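Local coordinates for protein Lon211 (Mycobacterium tuberculosis, PDB 6VBK) that forms the N-terminal domain of an ATP-dependent Lon protease, a region that probably takes part in recognising protein substrates, at residues 187-192 / 196-201; 145-150 / 157-162; 37-42 / 69-74; 46-51 / 86-91; 140-145 / 169-174. All coordinates share one frame; numbering follows the deposited sequence.

Contact 1. Residues 187-192 / 196-201; sequences IEVLET and VERLEL
R198 leaves its helix with CG anti to its own carbonyl carbon (chi1 -69°), and the chain then bends at chi3, which carries the guanidinium to the carbonyl of T192, just past the end of helix 183-191. T192 holds OG1 between its backbone N and carbonyl carbon (chi1 59°), turned to the same arginine. The two residues join consecutive helices, 183-191 and 195-207, in the helical half of the Lon N-terminal domain. T192 is the first residue to leave helical geometry, and its carbonyl oxygen accepts from R198: NH1 donates to T192 O at 3.2 Å. The bond is almost straight (176° at the hydrogen), lies in the carbonyl plane on a lone pair, and keeps the oxygen in the guanidinium plane. The aliphatic part of R198 passes T192 in the opposite direction, with CG 3.0 Å from T192 OG1. That hydroxyl makes a weak hydrogen bond to E188 O, one turn back. R198 also crosses V189 at about a right angle, where V189 CG1 meets R198 CD at 3.7 Å. NH2 of R198 bonds to S169 OG of helix 168-173, so this arginine links three helices. R105 takes the carbonyls of V189 and L190 with its own guanidinium. Its NH1 lies close to that of R198, and D173 may ease the like charges through a weak, long ion pair with R198 NE. Nearer the surface, T192 and L201 reach toward each other, and OG1 is 3.6 Å from L201 CD1. E188 crosses L201 at about a right angle and brings OE1 to 3.6 Å from L201 CD2.

Contact 2. Residues 145-150 / 157-162; sequences LVSAIL and QVVDVV
L150 lies against V158 and V159, and its CD1 methyl does most of the touching. That methyl is 3.8 Å from V158 CG1 and also 3.8 Å from V159 CA, so it rests on the backbone of the opposite helix as well as on its side chains. L150 and V158 cross at about a right angle. Nearer the backbones, L150 CB meets V159 CB at 3.9 Å. V162 CG2 comes to 4.1 Å from the same L150 methyl. One turn earlier on the first helix, V146 CG1 meets V162 CG1 at 3.8 Å. V146 places this methyl between its backbone N and carbonyl carbon (chi1 65°), on the side of the partner helix. These residues line the interface of an antiparallel helical hairpin, helices 133-153 and 156-162, whose short segments run at 169° with axes 9.5 Å apart. S147 and V159 mark the nearest CA pair, at 5.9 Å. V159 CG2 packs 3.7 Å from S147 OG, and this hydroxyl is hydrogen-bonded to K143 O in its own helix. Farther out, Y180 touches V146 and I149. Helix 195-207 lies against L145 and I149.

Contact 3. Residues 37-42 / 69-74; sequences NGEVRA and VPRLNG
A surface salt bridge ties the first turn of helix 38-50 to the residue just after strand 65-70, in the beta-rich half of the domain. E39 and R71 are the two residues that touch. R71 NH1 donates to E39 OE1 at 3.1 Å, with an angle of 151° at the hydrogen. The oxygen receives it on its syn lone pair, the side of the other carboxylate oxygen. It sits at the edge of the guanidinium, tilted 20° from that plane. The side chains cross at about a right angle, and the two flat groups stand 71° apart. The salt bridge is monodentate, with one nitrogen on one oxygen; E39 OE2 is 4.1 Å from R71 NH1. E39 reaches over with an extended chain. R71 sets off with CG anti to its backbone N and then bends at chi3, which swings the guanidinium round to the helix. Both side chains also touch P18 of strand 9-19. R71 NH2 makes a weak hydrogen bond to Y76 OH, and NH1 has a weak, long ion pair with E20. N37 is the N-cap of the helix; its OD1 accepts a weak bond from V40 N at 3.4 Å. E39 thus stands in the first turn, where an acidic group would interact favourably with the helix dipole. Strand 65-70 pairs in parallel with 9-19, and the helix follows 29-33 in the chain. The bridge thus joins helix 38-50 to the mixed beta sheet of the Lon substrate-binding domain, a member of the PUA clan.

Contact 4. Residues 46-51 / 86-91; sequences AARAAA and EQEGRL
R48 and E88 come from opposite directions and meet end-on in a bidentate salt bridge. It joins the later part of helix 38-50 to strand 79-88, in the beta-rich half of the domain. The guanidinium and carboxylate planes are 24° apart, nearly coplanar. The NH2 bond is the straighter one: R48 NH2 donates to E88 OE1 at 2.9 Å, with 168° at the hydrogen. E88 OE1 receives it on its syn lone pair and lies in the guanidinium plane. R48 NH1 takes the other oxygen, E88 OE2, at 2.6 Å. That oxygen is met on its syn side, but 27° out of the carboxylate plane. R48 extends from the helix with CG anti to its backbone N and bends at chi3 to present its NH1/NH2 end. E88 is extended beyond CG. The CA atoms of R48 and E88 stay 11.5 Å apart, so the long side chains span the gap. R48 NH2 also has a salt bridge with E45 OE2, one turn back on the helix. The arginine thus serves two carboxylates, which would favour its positive charge. A weak third bond runs from R48 NH2 to E88 OE2, also at 2.9 Å.

Contact 5. Residues 140-145 / 169-174; sequences KEYKGL and STLADN
The Y142 ring meets L171 at its edge, near the ring plane. Its CD2 is 3.6 Å from L171 CG, and CE2 is 3.9 Å from the same carbon. The two side chains slide past each other in opposite directions. A172 comes in obliquely, with its CA 4.5 Å from Y142 CE2. The ring is aimed at the partner helix because Y142 CG stands anti to the backbone N (chi1 177°). V202, I203 and T206 of helix 195-207 also touch the tyrosine, so it packs against two other helices. L171 sends its CD2 branch to K143 as well. That methyl lies 3.7 Å from K143 CG, and the two side chains cross at a slant. K143 is extended all the way beyond CG, so its aliphatic part crosses the leucine and its NZ goes on to hydrogen-bond I165 O, in the link before helix 168-173. The contact belongs to the helical bundle of the Lon N-terminal domain. Helix 133-153 and helix 168-173 run in roughly the same direction here, with short-segment axes 10.8 Å apart and crossing at 30°. At that separation the helices meet through their side chains, chiefly Y142 and L171. The tyrosine hydroxyl is served by water: Y142 OH lies 2.7 Å from a water molecule. The same water donates a weak hydrogen bond of 3.4 Å to L171 O.

From the N terminus, contact 3 first brings the chain just past strand 65-70 back to helix 38-50. Contact 4 then brings strand 79-88, the neighbouring strand of the sheet, back to the same helix. Their segments alternate along the chain, so these two loops cross. The helical half follows. Contact 5 closes a loop from helix 133-153 to helix 168-173, and contact 2 is nested inside it, with L145 common to both. Contact 1 comes last and joins helices 183-191 and 195-207. It touches contact 5 through R198 with S169. It also reaches the beta-rich half, where I187 and L190 pack on P70 of contact 3.

Contact 1. Residues 187-192 / 196-201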
# COMPACT_ATOMS: atom_id res chain seq x y z
N ILE B 187 -6.02 0.81 24.50
CA ILE B 187 -5.11 1.16 23.41
C ILE B 187 -4.25 -0.04 23.02
O ILE B 187 -3.97 -0.26 21.84
CB ILE B 187 -4.25 2.38 23.81
CG1 ILE B 187 -5.11 3.63 23.93
CG2 ILE B 187 -3.13 2.61 22.79
CD1 ILE B 187 -4.44 4.77 24.67
N GLU B 188 -3.84 -0.83 24.01
CA GLU B 188 -3.08 -2.04 23.72
C GLU B 188 -3.93 -3.08 22.99
O GLU B 188 -3.42 -3.82 22.15
CB GLU B 188 -2.51 -2.64 25.00
CG GLU B 188 -1.45 -3.70 24.76
CD GLU B 188 -0.88 -4.27 26.05
OE1 GLU B 188 -0.18 -5.30 25.98
OE2 GLU B 188 -1.14 -3.70 27.13
N VAL B 189 -5.23 -3.14 23.31
CA VAL B 189 -6.14 -3.97 22.52
C VAL B 189 -6.19 -3.45 21.08
O VAL B 189 -6.16 -4.24 20.13
CB VAL B 189 -7.54 -4.00 23.16
CG1 VAL B 189 -8.48 -4.89 22.36
CG2 VAL B 189 -7.45 -4.48 24.60
N LEU B 190 -6.27 -2.13 20.92
CA LEU B 190 -6.20 -1.55 19.59
C LEU B 190 -4.84 -1.78 18.94
O LEU B 190 -4.74 -1.82 17.71
CB LEU B 190 -6.51 -0.05 19.67
CG LEU B 190 -6.50 0.77 18.38
CD1 LEU B 190 -7.48 0.18 17.38
CD2 LEU B 190 -6.85 2.22 18.69
N GLU B 191 -3.83 -2.02 19.78
CA GLU B 191 -2.43 -2.21 19.32
C GLU B 191 -2.16 -3.62 18.78
O GLU B 191 -1.52 -3.71 17.73
CB GLU B 191 -1.46 -1.93 20.47
CG GLU B 191 -0.05 -2.41 20.19
CD GLU B 191 0.81 -2.68 21.41
OE1 GLU B 191 1.50 -3.72 21.43
OE2 GLU B 191 0.80 -1.85 22.34
N THR B 192 -2.65 -4.68 19.44
CA THR B 192 -2.27 -6.05 18.98
C THR B 192 -3.26 -6.60 17.94
O THR B 192 -4.39 -6.93 18.32
CB THR B 192 -2.06 -6.99 20.17
OG1 THR B 192 -3.26 -7.06 20.94
CG2 THR B 192 -0.90 -6.57 21.04
N VAL B 196 -5.22 -14.04 18.84
CA VAL B 196 -4.79 -14.90 19.94
C VAL B 196 -4.18 -14.07 21.06
O VAL B 196 -4.45 -14.30 22.25
CB VAL B 196 -3.82 -15.98 19.43
CG1 VAL B 196 -2.95 -16.51 20.56
CG2 VAL B 196 -4.59 -17.12 18.78
N GLU B 197 -3.36 -13.08 20.71
CA GLU B 197 -2.74 -12.23 21.72
C GLU B 197 -3.78 -11.41 22.47
O GLU B 197 -3.71 -11.30 23.70
CB GLU B 197 -1.70 -11.32 21.07
CG GLU B 197 -0.46 -12.01 20.56
CD GLU B 197 0.49 -11.05 19.87
OE1 GLU B 197 0.19 -10.63 18.73
OE2 GLU B 197 1.53 -10.71 20.47
N ARG B 198 -4.74 -10.83 21.76
CA ARG B 198 -5.72 -9.96 22.41
C ARG B 198 -6.57 -10.74 23.41
O ARG B 198 -6.73 -10.32 24.56
CB ARG B 198 -6.62 -9.30 21.36
CG ARG B 198 -5.92 -8.28 20.49
CD ARG B 198 -6.90 -7.24 20.00
NE ARG B 198 -8.10 -7.83 19.43
CZ ARG B 198 -8.21 -8.22 18.16
NH1 ARG B 198 -7.18 -8.07 17.33
NH2 ARG B 198 -9.34 -8.75 17.72
N LEU B 199 -7.13 -11.88 22.98
CA LEU B 199 -7.89 -12.72 23.90
C LEU B 199 -7.04 -13.12 25.10
O LEU B 199 -7.46 -12.99 26.25
CB LEU B 199 -8.42 -13.95 23.17
CG LEU B 199 -9.58 -13.71 22.20
CD1 LEU B 199 -9.78 -14.91 21.29
CD2 LEU B 199 -10.85 -13.40 22.96
N GLU B 200 -5.82 -13.58 24.83
CA GLU B 200 -4.88 -13.90 25.90
C GLU B 200 -4.52 -12.68 26.74
O GLU B 200 -4.16 -12.83 27.91
CB GLU B 200 -3.63 -14.55 25.28
CG GLU B 200 -3.82 -15.91 24.65
CD GLU B 200 -2.54 -16.42 24.00
OE1 GLU B 200 -1.58 -15.63 23.89
OE2 GLU B 200 -2.49 -17.60 23.59
N LEU B 201 -4.64 -11.48 26.18
CA LEU B 201 -4.45 -10.26 26.96
C LEU B 201 -5.68 -9.95 27.81
O LEU B 201 -5.57 -9.70 29.02
CB LEU B 201 -4.14 -9.07 26.05
CG LEU B 201 -2.70 -8.90 25.57
CD1 LEU B 201 -2.63 -7.91 24.42
CD2 LEU B 201 -1.82 -8.43 26.72

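Contact 2. Residues 145-150 / 157-162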
# COMPACT_ATOMS: atom_id res chain seq x y z
N LEU B 145 -15.78 -15.66 31.39
CA LEU B 145 -15.32 -14.60 32.28
C LEU B 145 -16.20 -13.36 32.16
O LEU B 145 -16.65 -12.80 33.17
CB LEU B 145 -13.86 -14.25 31.98
CG LEU B 145 -12.87 -15.42 31.94
CD1 LEU B 145 -11.46 -14.93 31.65
CD2 LEU B 145 -12.91 -16.20 33.25
N VAL B 146 -16.46 -12.91 30.93
CA VAL B 146 -17.26 -11.71 30.73
C VAL B 146 -18.72 -11.96 31.10
O VAL B 146 -19.43 -11.04 31.50
CB VAL B 146 -17.12 -11.21 29.28
CG1 VAL B 146 -17.70 -12.21 28.30
CG2 VAL B 146 -17.78 -9.84 29.12
N SER B 147 -19.18 -13.21 31.00
CA SER B 147 -20.56 -13.52 31.38
C SER B 147 -20.76 -13.32 32.88
O SER B 147 -21.80 -12.80 33.31
CB SER B 147 -20.92 -14.94 30.97
OG SER B 147 -20.97 -15.08 29.56
N ALA B 148 -19.79 -13.74 33.69
CA ALA B 148 -19.92 -13.59 35.14
C ALA B 148 -19.98 -12.12 35.53
O ALA B 148 -20.77 -11.74 36.41
CB ALA B 148 -18.75 -14.28 35.84
N ILE B 149 -19.18 -11.27 34.88
CA ILE B 149 -19.21 -9.84 35.18
C ILE B 149 -20.53 -9.23 34.73
O ILE B 149 -21.15 -8.45 35.46
CB ILE B 149 -18.01 -9.14 34.52
CG1 ILE B 149 -16.70 -9.61 35.15
CG2 ILE B 149 -18.14 -7.63 34.63
CD1 ILE B 149 -15.47 -8.90 34.61
N LEU B 150 -21.00 -9.58 33.53
CA LEU B 150 -22.25 -9.02 33.03
C LEU B 150 -23.44 -9.48 33.86
O LEU B 150 -24.32 -8.68 34.19
CB LEU B 150 -22.45 -9.39 31.56
CG LEU B 150 -21.56 -8.65 30.55
CD1 LEU B 150 -21.72 -9.27 29.17
CD2 LEU B 150 -21.91 -7.17 30.52
N GLN B 157 -29.58 -8.43 28.63
CA GLN B 157 -29.65 -8.22 27.19
C GLN B 157 -28.27 -8.30 26.56
O GLN B 157 -28.12 -8.82 25.45
CB GLN B 157 -30.30 -6.86 26.89
CG GLN B 157 -30.15 -6.39 25.45
CD GLN B 157 -31.04 -7.13 24.48
OE1 GLN B 157 -32.13 -6.68 24.15
NE2 GLN B 157 -30.57 -8.29 24.02
N VAL B 158 -27.25 -7.80 27.26
CA VAL B 158 -25.90 -7.78 26.70
C VAL B 158 -25.30 -9.18 26.73
O VAL B 158 -24.79 -9.67 25.71
CB VAL B 158 -25.02 -6.77 27.45
CG1 VAL B 158 -23.59 -6.83 26.94
CG2 VAL B 158 -25.59 -5.37 27.31
N VAL B 159 -25.34 -9.85 27.89
CA VAL B 159 -24.75 -11.18 28.01
C VAL B 159 -25.43 -12.17 27.08
O VAL B 159 -24.81 -13.17 26.68
CB VAL B 159 -24.80 -11.66 29.47
CG1 VAL B 159 -26.21 -12.04 29.88
CG2 VAL B 159 -23.84 -12.82 29.69
N ASP B 160 -26.68 -11.92 26.70
CA ASP B 160 -27.36 -12.76 25.73
C ASP B 160 -26.60 -12.81 24.41
O ASP B 160 -26.33 -13.89 23.87
CB ASP B 160 -28.79 -12.23 25.51
CG ASP B 160 -29.50 -12.90 24.35
OD1 ASP B 160 -29.14 -14.03 23.97
OD2 ASP B 160 -30.44 -12.27 23.81
N VAL B 161 -26.23 -11.64 23.88
CA VAL B 161 -25.59 -11.58 22.57
C VAL B 161 -24.10 -11.87 22.66
O VAL B 161 -23.53 -12.50 21.77
CB VAL B 161 -25.86 -10.21 21.92
CG1 VAL B 161 -25.24 -10.13 20.53
CG2 VAL B 161 -27.36 -9.93 21.87
N VAL B 162 -23.45 -11.44 23.75
CA VAL B 162 -22.00 -11.58 23.87
C VAL B 162 -21.59 -13.05 23.78
O VAL B 162 -20.61 -13.39 23.11
CB VAL B 162 -21.50 -10.93 25.17
CG1 VAL B 162 -20.05 -11.30 25.43
CG2 VAL B 162 -21.66 -9.42 25.09

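Contact 3. Residues 37-42 / 69-74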
# COMPACT_ATOMS: atom_id res chain seq x y z
N ASN B 37 -16.25 21.67 19.92
CA ASN B 37 -15.11 20.81 19.62
C ASN B 37 -14.75 21.02 18.16
O ASN B 37 -15.30 20.35 17.27
CB ASN B 37 -15.43 19.35 19.93
CG ASN B 37 -14.19 18.52 20.15
OD1 ASN B 37 -13.14 18.77 19.55
ND2 ASN B 37 -14.29 17.52 21.01
N GLY B 38 -13.84 21.95 17.91
CA GLY B 38 -13.46 22.26 16.54
C GLY B 38 -12.69 21.14 15.87
O GLY B 38 -12.84 20.90 14.67
N GLU B 39 -11.84 20.44 16.63
CA GLU B 39 -11.02 19.39 16.04
C GLU B 39 -11.87 18.24 15.53
O GLU B 39 -11.63 17.73 14.43
CB GLU B 39 -10.01 18.89 17.07
CG GLU B 39 -8.95 19.91 17.46
CD GLU B 39 -8.01 19.40 18.53
OE1 GLU B 39 -8.30 18.32 19.11
OE2 GLU B 39 -6.98 20.06 18.80
N VAL B 40 -12.87 17.82 16.30
CA VAL B 40 -13.68 16.67 15.90
C VAL B 40 -14.57 17.04 14.71
O VAL B 40 -14.70 16.26 13.76
CB VAL B 40 -14.51 16.16 17.09
CG1 VAL B 40 -15.42 15.01 16.66
CG2 VAL B 40 -13.60 15.72 18.22
N ARG B 41 -15.18 18.22 14.75
CA ARG B 41 -16.05 18.63 13.65
C ARG B 41 -15.26 18.89 12.37
O ARG B 41 -15.78 18.68 11.27
CB ARG B 41 -16.85 19.88 14.04
CG ARG B 41 -18.01 20.18 13.11
CD ARG B 41 -18.67 21.51 13.44
NE ARG B 41 -19.25 21.53 14.77
CZ ARG B 41 -20.53 21.26 15.03
NH1 ARG B 41 -21.36 20.94 14.05
NH2 ARG B 41 -20.98 21.31 16.28
N ALA B 42 -14.01 19.35 12.49
CA ALA B 42 -13.20 19.57 11.30
C ALA B 42 -12.80 18.25 10.65
O ALA B 42 -12.71 18.17 9.42
CB ALA B 42 -11.95 20.38 11.66
N VAL B 69 -8.36 7.99 16.52
CA VAL B 69 -7.05 7.78 17.12
C VAL B 69 -7.10 8.22 18.58
O VAL B 69 -7.43 9.38 18.86
CB VAL B 69 -5.94 8.54 16.37
CG1 VAL B 69 -4.57 8.14 16.91
CG2 VAL B 69 -6.04 8.28 14.88
N PRO B 70 -6.74 7.30 19.64
CA PRO B 70 -6.59 7.30 21.33
C PRO B 70 -5.44 8.27 21.63
O PRO B 70 -4.30 7.87 21.50
CB PRO B 70 -6.27 5.86 21.70
CG PRO B 70 -6.77 5.09 20.52
CD PRO B 70 -6.35 5.92 19.33
N ARG B 71 -5.76 9.53 21.95
CA ARG B 71 -4.68 10.51 22.26
C ARG B 71 -4.92 11.16 23.63
O ARG B 71 -5.98 11.79 23.80
CB ARG B 71 -4.65 11.62 21.20
CG ARG B 71 -3.75 12.79 21.57
CD ARG B 71 -3.97 14.02 20.72
NE ARG B 71 -5.08 14.85 21.15
CZ ARG B 71 -5.53 15.91 20.48
NH1 ARG B 71 -6.55 16.60 20.95
NH2 ARG B 71 -4.95 16.26 19.35
N LEU B 72 -3.96 11.05 24.55
CA LEU B 72 -4.06 11.73 25.87
C LEU B 72 -2.82 12.61 26.03
O LEU B 72 -1.71 12.06 26.09
CB LEU B 72 -4.15 10.68 26.98
CG LEU B 72 -2.85 9.95 27.32
CD1 LEU B 72 -3.03 9.08 28.55
CD2 LEU B 72 -2.38 9.11 26.14
N ASN B 73 -3.01 13.93 26.10
CA ASN B 73 -1.86 14.87 26.23
C ASN B 73 -0.84 14.58 25.12
O ASN B 73 0.35 14.42 25.44
CB ASN B 73 -1.23 14.84 27.63
CG ASN B 73 -2.18 15.31 28.71
OD1 ASN B 73 -3.30 14.81 28.82
ND2 ASN B 73 -1.74 16.27 29.51
N GLY B 74 -1.29 14.48 23.86
CA GLY B 74 -0.39 14.19 22.73
C GLY B 74 -0.07 12.71 22.62
O GLY B 74 -0.82 11.90 23.19

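Contact 4. Residues 46-51 / 86-91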
# COMPACT_ATOMS: atom_id res chain seq x y z
N ALA B 46 -13.76 17.42 6.88
CA ALA B 46 -12.71 17.01 5.95
C ALA B 46 -13.02 15.64 5.36
O ALA B 46 -12.73 15.38 4.19
CB ALA B 46 -11.36 17.00 6.66
N ALA B 47 -13.61 14.75 6.16
CA ALA B 47 -14.00 13.44 5.65
C ALA B 47 -15.15 13.56 4.66
O ALA B 47 -15.19 12.85 3.65
CB ALA B 47 -14.37 12.51 6.80
N ARG B 48 -16.11 14.45 4.93
CA ARG B 48 -17.23 14.63 4.02
C ARG B 48 -16.77 15.18 2.68
O ARG B 48 -17.16 14.68 1.62
CB ARG B 48 -18.27 15.56 4.65
CG ARG B 48 -19.63 15.52 3.95
CD ARG B 48 -20.50 16.70 4.34
NE ARG B 48 -20.41 17.00 5.77
CZ ARG B 48 -21.07 16.36 6.72
NH1 ARG B 48 -21.88 15.35 6.40
NH2 ARG B 48 -20.93 16.71 7.99
N ALA B 49 -15.91 16.21 2.71
CA ALA B 49 -15.40 16.79 1.48
C ALA B 49 -14.61 15.77 0.67
O ALA B 49 -14.72 15.72 -0.56
CB ALA B 49 -14.53 18.01 1.79
N ALA B 50 -13.79 14.97 1.36
CA ALA B 50 -12.98 13.93 0.68
C ALA B 50 -13.91 12.86 0.12
O ALA B 50 -13.46 12.05 -0.71
CB ALA B 50 -11.98 13.34 1.64
N ALA B 51 -15.16 12.85 0.59
CA ALA B 51 -16.18 11.88 0.15
C ALA B 51 -17.12 12.55 -0.86
O ALA B 51 -18.14 11.93 -1.21
CB ALA B 51 -16.95 11.36 1.34
N GLU B 86 -21.93 7.05 10.53
CA GLU B 86 -23.18 6.43 10.12
C GLU B 86 -24.33 7.43 10.12
O GLU B 86 -25.18 7.41 9.22
CB GLU B 86 -23.51 5.25 11.03
CG GLU B 86 -22.47 4.14 11.03
CD GLU B 86 -22.57 3.23 9.81
OE1 GLU B 86 -23.48 3.44 8.98
OE2 GLU B 86 -21.75 2.30 9.69
N GLN B 87 -24.38 8.30 11.12
CA GLN B 87 -25.47 9.25 11.26
C GLN B 87 -24.93 10.59 11.76
O GLN B 87 -23.90 10.64 12.44
CB GLN B 87 -26.55 8.74 12.23
CG GLN B 87 -27.32 7.54 11.72
CD GLN B 87 -28.36 7.07 12.71
OE1 GLN B 87 -28.29 7.37 13.91
NE2 GLN B 87 -29.35 6.32 12.23
N GLU B 88 -25.65 11.65 11.42
CA GLU B 88 -25.36 12.99 11.94
C GLU B 88 -26.67 13.65 12.32
O GLU B 88 -27.66 13.58 11.58
CB GLU B 88 -24.61 13.85 10.92
CG GLU B 88 -23.21 13.36 10.59
CD GLU B 88 -22.41 14.37 9.80
OE1 GLU B 88 -22.18 15.48 10.33
OE2 GLU B 88 -22.03 14.07 8.66
N GLY B 89 -26.68 14.30 13.49
CA GLY B 89 -27.86 14.97 13.99
C GLY B 89 -27.63 15.57 15.36
O GLY B 89 -26.59 16.20 15.59
N ARG B 90 -28.57 15.38 16.27
CA ARG B 90 -28.45 15.88 17.63
C ARG B 90 -28.62 14.73 18.62
O ARG B 90 -29.55 13.93 18.50
CB ARG B 90 -29.47 16.99 17.91
CG ARG B 90 -29.17 18.28 17.17
CD ARG B 90 -30.00 19.44 17.70
NE ARG B 90 -29.67 20.69 17.03
CZ ARG B 90 -28.68 21.50 17.40
NH1 ARG B 90 -27.93 21.19 18.45
NH2 ARG B 90 -28.45 22.62 16.73
N LEU B 91 -27.71 14.67 19.59
CA LEU B 91 -27.77 13.66 20.63
C LEU B 91 -28.94 13.93 21.57
O LEU B 91 -29.50 15.03 21.58
CB LEU B 91 -26.45 13.64 21.40
CG LEU B 91 -25.22 13.30 20.55
CD1 LEU B 91 -23.95 13.35 21.40
CD2 LEU B 91 -25.38 11.94 19.89

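Contact 5. Residues 140-145 / 169-174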
# COMPACT_ATOMS: atom_id res chain seq x y z
N LYS B 140 -13.97 -19.20 23.85
CA LYS B 140 -14.87 -19.94 24.73
C LYS B 140 -14.55 -19.68 26.20
O LYS B 140 -15.45 -19.51 27.02
CB LYS B 140 -14.78 -21.44 24.43
CG LYS B 140 -15.83 -22.29 25.12
CD LYS B 140 -15.63 -23.76 24.80
CE LYS B 140 -16.84 -24.59 25.20
NZ LYS B 140 -16.67 -26.03 24.84
N GLU B 141 -13.26 -19.64 26.54
CA GLU B 141 -12.87 -19.33 27.92
C GLU B 141 -13.20 -17.89 28.27
O GLU B 141 -13.66 -17.61 29.39
CB GLU B 141 -11.38 -19.60 28.11
CG GLU B 141 -10.80 -19.01 29.39
CD GLU B 141 -9.37 -19.44 29.64
OE1 GLU B 141 -8.93 -20.45 29.03
OE2 GLU B 141 -8.67 -18.77 30.43
N TYR B 142 -12.98 -16.96 27.34
CA TYR B 142 -13.23 -15.55 27.63
C TYR B 142 -14.71 -15.25 27.80
O TYR B 142 -15.07 -14.34 28.56
CB TYR B 142 -12.64 -14.67 26.53
CG TYR B 142 -12.91 -13.20 26.72
CD1 TYR B 142 -12.49 -12.54 27.86
CD2 TYR B 142 -13.59 -12.47 25.75
CE1 TYR B 142 -12.74 -11.19 28.04
CE2 TYR B 142 -13.84 -11.12 25.92
CZ TYR B 142 -13.42 -10.49 27.07
OH TYR B 142 -13.67 -9.15 27.24
N LYS B 143 -15.58 -15.99 27.12
CA LYS B 143 -17.02 -15.76 27.26
C LYS B 143 -17.48 -16.05 28.69
O LYS B 143 -18.32 -15.32 29.23
CB LYS B 143 -17.79 -16.62 26.26
CG LYS B 143 -17.73 -16.11 24.83
CD LYS B 143 -18.52 -17.00 23.90
CE LYS B 143 -18.45 -16.49 22.47
NZ LYS B 143 -19.18 -17.37 21.52
N GLY B 144 -16.95 -17.10 29.30
CA GLY B 144 -17.32 -17.41 30.68
C GLY B 144 -16.91 -16.33 31.66
O GLY B 144 -17.60 -16.09 32.65
N LEU B 145 -15.78 -15.66 31.39
CA LEU B 145 -15.32 -14.60 32.28
C LEU B 145 -16.20 -13.36 32.16
O LEU B 145 -16.65 -12.80 33.17
CB LEU B 145 -13.86 -14.25 31.98
CG LEU B 145 -12.87 -15.42 31.94
CD1 LEU B 145 -11.46 -14.93 31.65
CD2 LEU B 145 -12.91 -16.20 33.25
N SER B 169 -12.33 -12.23 17.26
CA SER B 169 -11.82 -10.86 17.17
C SER B 169 -12.89 -9.86 17.60
O SER B 169 -12.61 -8.92 18.36
CB SER B 169 -11.34 -10.57 15.75
OG SER B 169 -10.78 -9.28 15.65
N THR B 170 -14.12 -10.03 17.11
CA THR B 170 -15.21 -9.16 17.52
C THR B 170 -15.49 -9.29 19.01
O THR B 170 -15.80 -8.30 19.68
CB THR B 170 -16.47 -9.47 16.71
OG1 THR B 170 -16.16 -9.41 15.31
CG2 THR B 170 -17.58 -8.48 17.03
N LEU B 171 -15.39 -10.51 19.54
CA LEU B 171 -15.60 -10.72 20.97
C LEU B 171 -14.57 -9.97 21.80
O LEU B 171 -14.91 -9.36 22.83
CB LEU B 171 -15.56 -12.22 21.29
CG LEU B 171 -15.56 -12.61 22.76
CD1 LEU B 171 -16.87 -12.23 23.43
CD2 LEU B 171 -15.29 -14.11 22.91
N ALA B 172 -13.30 -10.01 21.38
CA ALA B 172 -12.26 -9.32 22.14
C ALA B 172 -12.43 -7.80 22.05
O ALA B 172 -12.26 -7.09 23.04
CB ALA B 172 -10.88 -9.74 21.65
N ASP B 173 -12.77 -7.30 20.86
CA ASP B 173 -12.92 -5.86 20.67
C ASP B 173 -14.17 -5.29 21.34
O ASP B 173 -14.27 -4.07 21.48
CB ASP B 173 -12.95 -5.53 19.18
CG ASP B 173 -11.58 -5.64 18.54
OD1 ASP B 173 -10.57 -5.47 19.26
OD2 ASP B 173 -11.50 -5.89 17.32
N ASN B 174 -15.11 -6.14 21.76
CA ASN B 174 -16.27 -5.65 22.50
C ASN B 174 -15.90 -5.18 23.90
O ASN B 174 -16.73 -4.53 24.56
CB ASN B 174 -17.35 -6.73 22.57
CG ASN B 174 -18.72 -6.17 22.93
OD1 ASN B 174 -19.13 -6.21 24.10
ND2 ASN B 174 -19.43 -5.65 21.94
O HOH W 1 -15.73 -8.05 25.81